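Local structure of peptidase S9 prolyl oligopeptidase catalytic domain-containing protein (Pyrococcus horikoshii, 4HXF) at residues E102-E110 and A120-D128; D191-I202 and F214-I222. The protein probably acts as a serine peptidase on acylaminoacyl peptides, joining a beta-propeller to an alpha/beta hydrolase domain in a self-compartmentalizing hexamer. All coordinates share one frame; numbering follows the deposited sequence.

Following the chain from the N terminus, interaction 1 comes first: residues 102-110 lead out of one four-stranded propeller sheet into strand 106-111, and pairing with 120-128 closes the short hairpin loop to strand 117-124. Two more strands complete that blade. The next blade then begins, and interaction 2 closes the hairpin between strands 200-206 and 209-217 at its far side; its 219-222 part, already in the following blade, packs on Trp200 and Ile202 and so joins the two blades. The contacts stand in series, neither nesting nor crossing, with centres about 22 Å apart. Both also reach the second subunit, through Asp128 in interaction 1 and Val192 in interaction 2.

Interaction 1: E102-E110 and A120-D128; sequences EAKNIRSIE and AVGFKRRED. With MG (magnesium ion), chain G.
Asn105 and Arg107 approach the Phe123 ring from opposite faces. On the Asn105 side, CB makes a CH-pi contact, 3.6 Å from the centroid of the Phe123 ring, and the amide stacks on that face with the two planes 24° apart. Across the ring lies the Arg107 guanidinium, roughly parallel to it; the model places these groups closer than they can really sit, so their exact spacing is doubtful. With CG held between the backbone N and the carbonyl carbon (chi1 62°), Phe123 raises its ring into this slot. Arg107 and Arg125 both form salt bridges with Glu150, which probably eases the approach of the two guanidinium groups. A water connects Arg107 NH1 with Gly122 O.

The backbones form an antiparallel hairpin at the edge of a beta-propeller blade, entered through a type II turn from Ala103 to Ile106. A classic beta bulge interrupts it: Val121 O accepts from both Arg107 N at 2.8 Å and Ser108 N at 3.2 Å. Beside the bulge, Asn105 O takes Phe123 N at 3.0 Å and presses against Gly122 CA, where no side chain stands in the way. On the sheet face bearing the two isoleucines, Ile106 CD1 and Ile109 CG2 each lie 4.1 Å from Ala120 CB. Farther along, Glu127 bends at chi2 and binds the magnesium ion through OE1 at 2.1 Å. Five waters complete a six-coordinate shell, and one of them donates back to Glu127 OE2 at 2.7 Å, tying both carboxylate oxygens to the site.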
# COMPACT_ATOMS: atom_id res chain seq x y z
N GLU A 102 -22.30 -9.86 -9.32
CA GLU A 102 -20.86 -9.71 -9.58
C GLU A 102 -20.54 -11.03 -10.02
O GLU A 102 -20.47 -11.80 -9.02
CB GLU A 102 -20.07 -9.46 -8.26
CG GLU A 102 -19.81 -8.02 -7.90
CD GLU A 102 -18.43 -7.54 -8.33
OE1 GLU A 102 -18.20 -6.31 -8.22
OE2 GLU A 102 -17.59 -8.36 -8.81
N ALA A 103 -20.13 -11.13 -11.33
CA ALA A 103 -20.26 -12.15 -12.47
C ALA A 103 -18.93 -12.46 -13.20
O ALA A 103 -18.81 -12.31 -14.46
CB ALA A 103 -21.21 -11.66 -13.58
N LYS A 104 -17.93 -12.87 -12.47
CA LYS A 104 -16.80 -13.61 -13.17
C LYS A 104 -17.17 -14.87 -14.08
O LYS A 104 -18.06 -15.70 -13.81
CB LYS A 104 -15.57 -13.77 -12.28
CG LYS A 104 -14.98 -15.09 -11.86
CD LYS A 104 -13.74 -14.64 -11.09
N ASN A 105 -16.54 -14.81 -15.23
CA ASN A 105 -16.62 -15.78 -16.30
C ASN A 105 -17.98 -15.85 -16.95
O ASN A 105 -18.39 -16.95 -17.36
CB ASN A 105 -16.22 -17.14 -15.77
CG ASN A 105 -14.78 -17.14 -15.26
OD1 ASN A 105 -13.92 -16.38 -15.74
ND2 ASN A 105 -14.53 -17.97 -14.29
N ILE A 106 -18.66 -14.72 -17.05
CA ILE A 106 -19.89 -14.60 -17.80
C ILE A 106 -19.55 -14.17 -19.15
O ILE A 106 -18.74 -13.25 -19.28
CB ILE A 106 -20.84 -13.54 -17.14
CG1 ILE A 106 -21.31 -14.11 -15.81
CG2 ILE A 106 -22.00 -13.22 -18.09
CD1 ILE A 106 -21.94 -15.51 -15.88
N ARG A 107 -20.06 -14.85 -20.16
CA ARG A 107 -19.79 -14.59 -21.57
C ARG A 107 -20.96 -13.88 -22.28
O ARG A 107 -20.80 -13.30 -23.36
CB ARG A 107 -19.43 -15.85 -22.33
CG ARG A 107 -18.10 -16.51 -21.89
CD ARG A 107 -17.61 -17.62 -22.82
NE ARG A 107 -16.28 -18.10 -22.36
CZ ARG A 107 -15.91 -19.41 -22.19
NH1 ARG A 107 -16.79 -20.36 -22.40
NH2 ARG A 107 -14.64 -19.73 -21.82
N SER A 108 -22.19 -14.06 -21.79
CA SER A 108 -23.37 -13.52 -22.52
C SER A 108 -24.44 -13.17 -21.51
O SER A 108 -24.60 -13.87 -20.54
CB SER A 108 -24.02 -14.41 -23.58
OG SER A 108 -24.54 -15.70 -23.14
N ILE A 109 -25.23 -12.14 -21.86
CA ILE A 109 -26.44 -11.76 -21.13
C ILE A 109 -27.56 -11.46 -22.10
O ILE A 109 -27.31 -10.82 -23.10
CB ILE A 109 -26.32 -10.58 -20.09
CG1 ILE A 109 -25.56 -9.38 -20.70
CG2 ILE A 109 -25.53 -11.09 -18.84
CD1 ILE A 109 -25.66 -8.14 -19.80
N GLU A 110 -28.75 -11.93 -21.83
CA GLU A 110 -29.93 -11.70 -22.68
C GLU A 110 -31.19 -11.55 -21.85
O GLU A 110 -31.49 -12.42 -20.97
CB GLU A 110 -30.15 -12.95 -23.64
CG GLU A 110 -31.30 -12.92 -24.56
CD GLU A 110 -31.74 -14.28 -25.29
OE1 GLU A 110 -31.27 -15.32 -25.05
OE2 GLU A 110 -32.69 -14.19 -26.06
N ALA A 120 -27.84 -15.52 -18.22
CA ALA A 120 -26.37 -15.35 -18.35
C ALA A 120 -25.79 -16.71 -18.63
O ALA A 120 -26.06 -17.71 -17.93
CB ALA A 120 -25.79 -14.77 -17.08
N VAL A 121 -24.83 -16.79 -19.54
CA VAL A 121 -24.12 -17.99 -19.88
C VAL A 121 -22.67 -17.72 -19.64
O VAL A 121 -22.15 -16.67 -20.02
CB VAL A 121 -24.40 -18.41 -21.31
CG1 VAL A 121 -23.60 -19.75 -21.65
CG2 VAL A 121 -25.90 -18.50 -21.61
N GLY A 122 -22.04 -18.62 -18.91
CA GLY A 122 -20.65 -18.48 -18.53
C GLY A 122 -19.97 -19.81 -18.46
O GLY A 122 -20.32 -20.76 -19.14
N PHE A 123 -18.91 -19.90 -17.65
CA PHE A 123 -18.16 -21.14 -17.57
C PHE A 123 -17.52 -21.30 -16.18
O PHE A 123 -17.41 -20.26 -15.43
CB PHE A 123 -17.10 -21.22 -18.65
CG PHE A 123 -16.05 -20.16 -18.57
CD1 PHE A 123 -16.22 -18.90 -19.16
CD2 PHE A 123 -14.88 -20.39 -17.85
CE1 PHE A 123 -15.18 -17.91 -19.07
CE2 PHE A 123 -13.88 -19.43 -17.76
CZ PHE A 123 -14.02 -18.21 -18.38
N LYS A 124 -17.08 -22.52 -15.86
CA LYS A 124 -16.39 -22.79 -14.65
C LYS A 124 -15.34 -23.83 -14.94
O LYS A 124 -15.57 -24.71 -15.77
CB LYS A 124 -17.32 -23.26 -13.52
CG LYS A 124 -18.18 -24.49 -13.72
CD LYS A 124 -18.79 -24.91 -12.35
CE LYS A 124 -20.09 -25.72 -12.36
NZ LYS A 124 -20.44 -26.42 -13.63
N ARG A 125 -14.20 -23.73 -14.24
CA ARG A 125 -13.03 -24.58 -14.48
C ARG A 125 -12.51 -25.07 -13.15
O ARG A 125 -12.99 -24.61 -12.11
CB ARG A 125 -11.96 -23.72 -15.17
CG ARG A 125 -12.33 -23.21 -16.50
CD ARG A 125 -11.21 -22.45 -17.17
NE ARG A 125 -11.60 -22.05 -18.51
CZ ARG A 125 -10.95 -21.15 -19.27
NH1 ARG A 125 -9.80 -20.56 -18.78
NH2 ARG A 125 -11.40 -20.83 -20.48
N ARG A 126 -11.54 -25.99 -13.17
CA ARG A 126 -10.98 -26.63 -11.95
C ARG A 126 -10.22 -25.60 -11.13
O ARG A 126 -10.34 -25.56 -9.91
CB ARG A 126 -10.12 -27.84 -12.35
CG ARG A 126 -10.86 -29.11 -12.70
CD ARG A 126 -10.02 -30.19 -13.44
NE ARG A 126 -10.88 -31.37 -13.57
CZ ARG A 126 -11.08 -32.07 -14.69
NH1 ARG A 126 -11.90 -33.16 -14.68
NH2 ARG A 126 -10.46 -31.72 -15.82
N GLU A 127 -9.41 -24.74 -11.71
CA GLU A 127 -8.73 -23.58 -11.01
C GLU A 127 -7.60 -23.85 -9.95
O GLU A 127 -7.36 -23.00 -9.12
CB GLU A 127 -9.73 -22.66 -10.29
CG GLU A 127 -10.94 -22.30 -11.16
CD GLU A 127 -10.61 -21.42 -12.31
OE1 GLU A 127 -9.42 -21.24 -12.56
OE2 GLU A 127 -11.54 -20.89 -12.99
N ASP A 128 -7.00 -24.98 -10.05
CA ASP A 128 -5.84 -25.24 -9.17
C ASP A 128 -4.76 -24.18 -9.54
O ASP A 128 -4.47 -23.96 -10.75
CB ASP A 128 -5.29 -26.62 -9.30
CG ASP A 128 -4.13 -26.83 -8.33
OD1 ASP A 128 -4.45 -27.16 -7.15
OD2 ASP A 128 -2.90 -26.61 -8.68
MG MG G . -8.24 -20.67 -14.19
O HOH W 1 -19.92 -19.75 -21.78
O HOH W 2 -10.11 -19.85 -15.09
O HOH W 3 -8.22 -22.51 -15.02
O HOH W 4 -7.07 -19.53 -15.80
O HOH W 5 -8.02 -18.73 -12.94
O HOH W 6 -6.48 -21.22 -13.21

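Interaction 2: D191-I202 and F214-I222; sequences DVIPRYFKYWDI and FEKVSFYAI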
# COMPACT_ATOMS: atom_id res chain seq x y z
N ASP A 191 -19.21 -37.97 -29.82
CA ASP A 191 -18.90 -39.34 -30.33
C ASP A 191 -17.61 -39.81 -29.65
O ASP A 191 -17.63 -39.91 -28.43
CB ASP A 191 -18.79 -39.34 -31.83
CG ASP A 191 -20.21 -39.02 -32.52
OD1 ASP A 191 -21.17 -39.54 -32.09
OD2 ASP A 191 -20.17 -38.35 -33.46
N VAL A 192 -16.51 -40.06 -30.36
CA VAL A 192 -15.22 -40.47 -29.62
C VAL A 192 -14.70 -39.20 -28.89
O VAL A 192 -14.31 -39.29 -27.75
CB VAL A 192 -14.22 -40.99 -30.60
CG1 VAL A 192 -12.86 -41.23 -29.93
CG2 VAL A 192 -14.74 -42.34 -31.17
N ILE A 193 -14.89 -38.04 -29.53
CA ILE A 193 -14.66 -36.76 -28.99
C ILE A 193 -15.87 -35.89 -29.26
O ILE A 193 -16.75 -36.23 -30.09
CB ILE A 193 -13.39 -36.12 -29.54
CG1 ILE A 193 -13.41 -35.84 -31.03
CG2 ILE A 193 -12.20 -37.11 -29.22
CD1 ILE A 193 -12.26 -34.90 -31.56
N PRO A 194 -15.96 -34.72 -28.63
CA PRO A 194 -17.03 -33.78 -29.03
C PRO A 194 -16.88 -33.30 -30.46
O PRO A 194 -15.78 -33.02 -30.91
CB PRO A 194 -16.91 -32.60 -28.01
CG PRO A 194 -16.09 -33.16 -26.90
CD PRO A 194 -15.15 -34.17 -27.54
N ARG A 195 -18.00 -33.23 -31.16
CA ARG A 195 -18.01 -32.84 -32.59
C ARG A 195 -18.16 -31.33 -32.80
O ARG A 195 -19.13 -30.79 -33.40
CB ARG A 195 -19.07 -33.65 -33.30
CG ARG A 195 -19.07 -35.11 -33.05
CD ARG A 195 -17.80 -35.80 -33.57
NE ARG A 195 -17.46 -35.61 -34.98
CZ ARG A 195 -17.97 -36.37 -35.96
NH1 ARG A 195 -18.87 -37.29 -35.69
NH2 ARG A 195 -17.57 -36.16 -37.20
N TYR A 196 -17.19 -30.60 -32.26
CA TYR A 196 -17.21 -29.17 -32.27
C TYR A 196 -17.34 -28.60 -33.64
O TYR A 196 -16.71 -29.12 -34.52
CB TYR A 196 -15.91 -28.65 -31.71
CG TYR A 196 -15.62 -29.00 -30.27
CD1 TYR A 196 -14.57 -29.85 -29.95
CD2 TYR A 196 -16.44 -28.55 -29.28
CE1 TYR A 196 -14.30 -30.11 -28.61
CE2 TYR A 196 -16.20 -28.84 -27.93
CZ TYR A 196 -15.07 -29.60 -27.60
OH TYR A 196 -14.88 -29.88 -26.25
N PHE A 197 -18.25 -27.65 -33.82
CA PHE A 197 -18.49 -26.91 -35.12
C PHE A 197 -19.13 -27.83 -36.15
O PHE A 197 -19.31 -27.43 -37.28
CB PHE A 197 -17.29 -26.11 -35.67
CG PHE A 197 -16.83 -25.00 -34.78
CD1 PHE A 197 -15.90 -25.25 -33.79
CD2 PHE A 197 -17.29 -23.71 -34.97
CE1 PHE A 197 -15.44 -24.24 -32.95
CE2 PHE A 197 -16.86 -22.68 -34.13
CZ PHE A 197 -15.93 -22.94 -33.13
N LYS A 198 -19.51 -29.03 -35.80
CA LYS A 198 -20.06 -30.02 -36.71
C LYS A 198 -21.40 -30.61 -36.32
O LYS A 198 -22.39 -30.49 -37.14
CB LYS A 198 -19.10 -31.15 -37.09
CG LYS A 198 -19.79 -32.24 -37.97
CD LYS A 198 -19.72 -32.01 -39.45
CE LYS A 198 -18.31 -32.26 -39.99
NZ LYS A 198 -17.71 -33.55 -40.39
N TYR A 199 -21.51 -31.17 -35.10
CA TYR A 199 -22.78 -31.66 -34.64
C TYR A 199 -23.14 -31.20 -33.24
O TYR A 199 -22.29 -31.17 -32.39
CB TYR A 199 -22.80 -33.16 -34.65
CG TYR A 199 -22.60 -33.78 -36.04
CD1 TYR A 199 -21.56 -34.61 -36.28
CD2 TYR A 199 -23.52 -33.58 -37.08
CE1 TYR A 199 -21.31 -35.17 -37.56
CE2 TYR A 199 -23.31 -34.21 -38.35
CZ TYR A 199 -22.20 -35.02 -38.56
OH TYR A 199 -21.88 -35.65 -39.81
N TRP A 200 -24.39 -30.93 -33.03
CA TRP A 200 -24.97 -30.54 -31.74
C TRP A 200 -26.18 -31.35 -31.42
O TRP A 200 -26.83 -31.93 -32.28
CB TRP A 200 -25.50 -29.07 -31.85
CG TRP A 200 -24.41 -28.04 -31.93
CD1 TRP A 200 -23.81 -27.33 -30.84
CD2 TRP A 200 -23.77 -27.53 -33.14
NE1 TRP A 200 -22.88 -26.46 -31.30
CE2 TRP A 200 -22.79 -26.54 -32.70
CE3 TRP A 200 -23.83 -27.86 -34.48
CZ2 TRP A 200 -21.99 -25.87 -33.59
CZ3 TRP A 200 -23.07 -27.14 -35.36
CH2 TRP A 200 -22.09 -26.23 -34.92
N ASP A 201 -26.48 -31.42 -30.12
CA ASP A 201 -27.75 -31.84 -29.59
C ASP A 201 -28.45 -30.59 -29.05
O ASP A 201 -27.76 -29.73 -28.48
CB ASP A 201 -27.58 -32.86 -28.48
CG ASP A 201 -26.80 -34.10 -28.93
OD1 ASP A 201 -26.85 -34.46 -30.12
OD2 ASP A 201 -26.19 -34.68 -28.05
N ILE A 202 -29.72 -30.43 -29.32
CA ILE A 202 -30.44 -29.25 -28.91
C ILE A 202 -31.60 -29.63 -28.01
O ILE A 202 -32.40 -30.54 -28.30
CB ILE A 202 -30.94 -28.46 -30.16
CG1 ILE A 202 -29.81 -28.18 -31.15
CG2 ILE A 202 -31.74 -27.18 -29.80
CD1 ILE A 202 -30.22 -27.46 -32.46
N PHE A 214 -33.47 -31.97 -30.95
CA PHE A 214 -32.68 -32.48 -32.04
C PHE A 214 -31.52 -33.23 -31.55
O PHE A 214 -30.83 -32.86 -30.57
CB PHE A 214 -32.12 -31.34 -32.96
CG PHE A 214 -33.16 -30.58 -33.68
CD1 PHE A 214 -33.62 -29.38 -33.18
CD2 PHE A 214 -33.78 -31.10 -34.84
CE1 PHE A 214 -34.67 -28.67 -33.76
CE2 PHE A 214 -34.82 -30.36 -35.48
CZ PHE A 214 -35.25 -29.16 -34.92
N GLU A 215 -31.12 -34.25 -32.33
CA GLU A 215 -29.99 -35.04 -31.98
C GLU A 215 -29.02 -35.09 -33.15
O GLU A 215 -29.45 -35.52 -34.25
CB GLU A 215 -30.50 -36.44 -31.65
CG GLU A 215 -29.41 -37.43 -31.63
CD GLU A 215 -28.94 -37.74 -30.26
OE1 GLU A 215 -29.72 -38.45 -29.55
OE2 GLU A 215 -27.78 -37.37 -29.97
N LYS A 216 -27.76 -34.74 -32.92
CA LYS A 216 -26.66 -34.82 -33.91
C LYS A 216 -27.02 -34.09 -35.20
O LYS A 216 -27.04 -34.70 -36.32
CB LYS A 216 -26.22 -36.26 -34.13
CG LYS A 216 -24.89 -36.38 -34.79
CD LYS A 216 -24.39 -37.88 -34.72
CE LYS A 216 -23.02 -38.03 -35.27
NZ LYS A 216 -22.50 -39.34 -34.66
N VAL A 217 -27.33 -32.81 -35.03
CA VAL A 217 -27.70 -31.96 -36.19
C VAL A 217 -26.55 -30.95 -36.38
O VAL A 217 -25.75 -30.67 -35.43
CB VAL A 217 -29.00 -31.24 -36.00
CG1 VAL A 217 -30.17 -32.25 -36.15
CG2 VAL A 217 -29.00 -30.49 -34.66
N SER A 218 -26.43 -30.32 -37.58
CA SER A 218 -25.25 -29.46 -37.84
C SER A 218 -25.73 -28.03 -37.79
O SER A 218 -25.18 -27.16 -38.48
CB SER A 218 -24.65 -29.81 -39.24
OG SER A 218 -24.05 -31.09 -39.19
N PHE A 219 -26.73 -27.72 -36.94
CA PHE A 219 -27.11 -26.35 -36.62
C PHE A 219 -27.28 -26.17 -35.15
O PHE A 219 -27.38 -27.17 -34.42
CB PHE A 219 -28.32 -25.86 -37.38
CG PHE A 219 -29.52 -26.79 -37.50
CD1 PHE A 219 -30.21 -26.84 -38.74
CD2 PHE A 219 -30.11 -27.38 -36.42
CE1 PHE A 219 -31.40 -27.60 -38.84
CE2 PHE A 219 -31.28 -28.19 -36.53
CZ PHE A 219 -31.90 -28.27 -37.73
N TYR A 220 -27.21 -24.93 -34.69
CA TYR A 220 -27.49 -24.60 -33.29
C TYR A 220 -28.45 -23.43 -33.26
O TYR A 220 -28.65 -22.74 -34.27
CB TYR A 220 -26.16 -24.38 -32.50
CG TYR A 220 -25.33 -23.24 -33.02
CD1 TYR A 220 -24.43 -23.43 -34.07
CD2 TYR A 220 -25.35 -21.99 -32.42
CE1 TYR A 220 -23.57 -22.45 -34.53
CE2 TYR A 220 -24.51 -20.96 -32.94
CZ TYR A 220 -23.69 -21.20 -34.01
OH TYR A 220 -22.83 -20.23 -34.54
N ALA A 221 -29.06 -23.17 -32.11
CA ALA A 221 -30.10 -22.11 -32.02
C ALA A 221 -29.38 -20.74 -31.79
O ALA A 221 -28.43 -20.61 -30.96
CB ALA A 221 -31.09 -22.43 -30.88
N ILE A 222 -29.75 -19.76 -32.55
CA ILE A 222 -29.18 -18.43 -32.47
C ILE A 222 -30.17 -17.35 -32.03
O ILE A 222 -29.68 -16.30 -31.52
CB ILE A 222 -28.47 -18.03 -33.80
CG1 ILE A 222 -29.35 -18.04 -35.01
CG2 ILE A 222 -27.16 -18.88 -33.94
CD1 ILE A 222 -28.86 -17.25 -36.22
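This contact is an antiparallel beta hairpin at the end of one beta-propeller blade, extended by the corner through which the chain enters the next. Strands 200-206 and 209-217 pair at Ile202 with Phe214 and at Trp200 with Val217. At the second pair the register slips: Lys216 and Val217 both face Trp200, a G1 beta bulge, and Lys216 takes up a left-handed backbone conformation. Asp201 OD1 secures the bulge by accepting Lys216 N at 3.0 Å, while His189 also donates to that oxygen. Beyond the corner, Tyr220 lies alongside Trp200 and points the same way: its CB sits over the face of the Trp200 five-membered ring, 3.9 Å from the centroid, while the Tyr220 ring meets the six-membered ring of Trp200 obliquely, planes 41° apart. Replacing Trp200 by an alanine is likely to leave Tyr220 without the indole face it leans on and to open a gap between the two blades. Ile202 reaches across with CD1, which touches Phe214, Val217 and Phe219. At the corner Ser218 OG donates to Lys198 O at 2.7 Å. Lys216, with CG anti to the backbone N (chi1 -163°), runs over one face of the Tyr199 ring. Its NZ ends 2.8 Å from Asp191 OD2, approaching on the syn side and 22° out of the carboxylate plane, while Arg195 NH1 meets the same oxygen nearly along its C-O axis.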